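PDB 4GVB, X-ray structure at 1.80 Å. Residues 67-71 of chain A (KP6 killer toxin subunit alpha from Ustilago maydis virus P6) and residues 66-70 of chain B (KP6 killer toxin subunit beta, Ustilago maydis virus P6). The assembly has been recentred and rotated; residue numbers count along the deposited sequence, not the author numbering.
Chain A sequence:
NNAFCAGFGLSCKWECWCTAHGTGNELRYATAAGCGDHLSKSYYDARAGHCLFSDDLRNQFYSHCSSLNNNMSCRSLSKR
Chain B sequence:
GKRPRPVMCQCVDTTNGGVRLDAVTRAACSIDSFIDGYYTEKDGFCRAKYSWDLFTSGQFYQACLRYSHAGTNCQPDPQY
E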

ATOM      1  N   SER A  67      -5.806   0.363  -7.009  1.00 19.91           N
ATOM      2  CA  SER A  67      -4.575   0.987  -7.507  1.00 22.06           C
ATOM      3  C   SER A  67      -3.333   0.230  -7.028  1.00 22.58           C
ATOM      4  O   SER A  67      -2.269   0.249  -7.683  1.00 21.80           O
ATOM      5  CB  SER A  67      -4.484   2.461  -7.084  1.00 15.88           C
ATOM      6  OG  SER A  67      -4.103   2.625  -5.713  1.00 19.98           O
ATOM      7  N   LEU A  68      -3.476  -0.445  -5.889  1.00 17.72           N
ATOM      8  CA  LEU A  68      -2.389  -1.225  -5.295  1.00 20.99           C
ATOM      9  C   LEU A  68      -2.479  -2.717  -5.629  1.00 17.73           C
ATOM     10  O   LEU A  68      -1.863  -3.543  -4.962  1.00 19.24           O
ATOM     11  CB  LEU A  68      -2.357  -1.036  -3.771  1.00 19.54           C
ATOM     12  CG  LEU A  68      -1.935   0.349  -3.289  1.00 21.21           C
ATOM     13  CD1 LEU A  68      -2.084   0.444  -1.771  1.00 20.63           C
ATOM     14  CD2 LEU A  68      -0.504   0.658  -3.731  1.00 20.23           C
ATOM     15  N   ASN A  69      -3.238  -3.034  -6.673  1.00 17.14           N
ATOM     16  CA  ASN A  69      -3.422  -4.408  -7.136  1.00 21.22           C
ATOM     17  C   ASN A  69      -4.135  -5.284  -6.120  1.00 24.15           C
ATOM     18  O   ASN A  69      -3.942  -6.501  -6.095  1.00 22.50           O
ATOM     19  CB  ASN A  69      -2.081  -5.039  -7.520  1.00 21.52           C
ATOM     20  CG  ASN A  69      -2.224  -6.081  -8.611  1.00 22.77           C
ATOM     21  OD1 ASN A  69      -2.930  -5.872  -9.602  1.00 26.90           O
ATOM     22  ND2 ASN A  69      -1.570  -7.216  -8.427  1.00 27.28           N
ATOM     23  N   ASN A  70      -4.970  -4.672  -5.285  1.00 19.95           N
ATOM     24  CA  ASN A  70      -5.671  -5.432  -4.255  1.00 21.77           C
ATOM     25  C   ASN A  70      -7.172  -5.519  -4.505  1.00 24.97           C
ATOM     26  O   ASN A  70      -7.722  -4.822  -5.357  1.00 20.99           O
ATOM     27  CB  ASN A  70      -5.444  -4.825  -2.870  1.00 21.71           C
ATOM     28  CG  ASN A  70      -3.999  -4.837  -2.454  1.00 22.26           C
ATOM     29  OD1 ASN A  70      -3.270  -5.793  -2.717  1.00 21.19           O
ATOM     30  ND2 ASN A  70      -3.571  -3.773  -1.795  1.00 18.78           N
ATOM     31  N   ASN A  71      -7.831  -6.385  -3.746  1.00 24.53           N
ATOM     32  CA  ASN A  71      -9.288  -6.411  -3.729  1.00 27.34           C
ATOM     33  C   ASN A  71      -9.806  -5.594  -2.546  1.00 25.40           C
ATOM     34  O   ASN A  71      -9.017  -5.048  -1.765  1.00 26.15           O
ATOM     35  CB  ASN A  71      -9.804  -7.851  -3.651  1.00 26.09           C
ATOM     36  CG  ASN A  71      -9.407  -8.687  -4.875  1.00 32.56           C
ATOM     37  OD1 ASN A  71      -8.997  -9.842  -4.743  1.00 35.59           O
ATOM     38  ND2 ASN A  71      -9.527  -8.099  -6.065  1.00 26.15           N
TER
ATOM     39  N   ARG B  66       3.680  -5.353   2.401  1.00 25.42           N
ATOM     40  CA  ARG B  66       2.766  -4.573   3.226  1.00 25.67           C
ATOM     41  C   ARG B  66       1.665  -3.920   2.391  1.00 31.85           C
ATOM     42  O   ARG B  66       0.598  -3.572   2.916  1.00 26.17           O
ATOM     43  CB  ARG B  66       3.531  -3.526   4.026  1.00 28.64           C
ATOM     44  CG  ARG B  66       4.107  -4.093   5.313  1.00 34.48           C
ATOM     45  CD  ARG B  66       5.537  -3.683   5.497  1.00 38.22           C
ATOM     46  NE  ARG B  66       5.649  -2.273   5.859  1.00 38.58           N
ATOM     47  CZ  ARG B  66       5.995  -1.843   7.067  1.00 40.01           C
ATOM     48  NH1 ARG B  66       6.265  -2.716   8.025  1.00 47.65           N
ATOM     49  NH2 ARG B  66       6.077  -0.544   7.315  1.00 44.42           N
ATOM     50  N   TYR B  67       1.903  -3.774   1.091  1.00 22.82           N
ATOM     51  CA  TYR B  67       0.961  -3.026   0.262  1.00 24.05           C
ATOM     52  C   TYR B  67       0.179  -3.833  -0.760  1.00 19.07           C
ATOM     53  O   TYR B  67      -0.867  -3.387  -1.226  1.00 20.06           O
ATOM     54  CB  TYR B  67       1.637  -1.801  -0.386  1.00 17.43           C
ATOM     55  CG  TYR B  67       1.965  -0.747   0.641  1.00 23.92           C
ATOM     56  CD1 TYR B  67       0.989   0.142   1.084  1.00 20.94           C
ATOM     57  CD2 TYR B  67       3.232  -0.663   1.200  1.00 22.59           C
ATOM     58  CE1 TYR B  67       1.272   1.082   2.042  1.00 21.16           C
ATOM     59  CE2 TYR B  67       3.521   0.283   2.161  1.00 23.98           C
ATOM     60  CZ  TYR B  67       2.533   1.151   2.575  1.00 21.34           C
ATOM     61  OH  TYR B  67       2.816   2.094   3.533  1.00 24.76           O
ATOM     62  N   SER B  68       0.673  -5.021  -1.095  1.00 20.90           N
ATOM     63  CA  SER B  68       0.037  -5.850  -2.112  1.00 18.99           C
ATOM     64  C   SER B  68       0.532  -7.286  -2.030  1.00 18.91           C
ATOM     65  O   SER B  68       1.548  -7.564  -1.387  1.00 20.55           O
ATOM     66  CB  SER B  68       0.339  -5.282  -3.504  1.00 14.55           C
ATOM     67  OG  SER B  68      -0.510  -5.842  -4.499  1.00 18.92           O
ATOM     68  N   HIS B  69      -0.171  -8.212  -2.677  1.00 20.38           N
ATOM     69  CA  HIS B  69       0.386  -9.554  -2.782  1.00 21.59           C
ATOM     70  C   HIS B  69       1.438  -9.518  -3.881  1.00 26.32           C
ATOM     71  O   HIS B  69       1.163  -9.843  -5.045  1.00 22.02           O
ATOM     72  CB  HIS B  69      -0.655 -10.613  -3.104  1.00 23.99           C
ATOM     73  CG  HIS B  69      -0.103 -12.010  -3.079  1.00 29.98           C
ATOM     74  ND1 HIS B  69       0.334 -12.614  -1.922  1.00 35.08           N
ATOM     75  CD2 HIS B  69       0.113 -12.905  -4.071  1.00 33.22           C
ATOM     76  CE1 HIS B  69       0.779 -13.825  -2.197  1.00 30.55           C
ATOM     77  NE2 HIS B  69       0.658 -14.025  -3.496  1.00 38.39           N
ATOM     78  N   ALA B  70       2.638  -9.092  -3.508  1.00 24.85           N
ATOM     79  CA  ALA B  70       3.661  -8.812  -4.501  1.00 21.06           C
ATOM     80  C   ALA B  70       4.987  -9.474  -4.155  1.00 21.59           C
ATOM     81  O   ALA B  70       5.261  -9.799  -2.999  1.00 26.81           O
ATOM     82  CB  ALA B  70       3.850  -7.305  -4.647  1.00 19.49           C
TER
HETATM   83  O   HOH W   1      -2.863  -8.157  -3.846  1.00 21.50           O
HETATM   84  O   HOH W   2      -0.591  -8.015  -6.168  1.00 28.08           O

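Which bonds tie the two stretches together directly? Two hydrogen bonds do, and each joins a side chain of one chain to a backbone carbonyl of the other. The hydroxyl OG of Ser B68 donates to O of Leu A68 at 2.7 Å. In the reverse direction, ND2 of Asn A70 donates to O of Tyr B67 at 2.8 Å, with a nearly straight N-H...O angle of 168°. Backbone carbonyl oxygens are good acceptors, and here side-chain donors from the other chain reach them.

How do the waters extend this network? Water 1 donates to O of Asn A69 at 3.0 Å and to OD1 of Asn A70 at 2.7 Å, while accepting from N of His B69 at 2.9 Å. It thus bridges OD1 of Asn A70 and N of His B69, which lie 3.9 Å apart, too far for a direct bond. Water 2 accepts from ND2 of Asn A69 at 2.6 Å and donates to OG of Ser B68 and O of His B69, at 2.7 and 2.8 Å. The serine hydroxyl can therefore receive one bond while giving another.

What backbone arrangement allows this? Leu A68 is the first residue to leave helical geometry after a helix, and the chain continues through Asn A69 with positive phi (65°). The nearest CA atoms, of Asn A70 and Ser B68, are 6.1 Å apart. Asn A70 points its CA-to-CB bond sideways, yet its amide end comes nearer and reaches the other chain.

Where does apolar packing contribute? The CA-to-CB bond of Leu A68 points toward the other stretch, and CD1 of Leu A68 lies 4.2 Å from CD1 of Tyr B67, oblique to the ring. Its CB also sits 3.8 Å from O of Tyr B67, placing the leucine beside the carbonyl that Asn A70 binds.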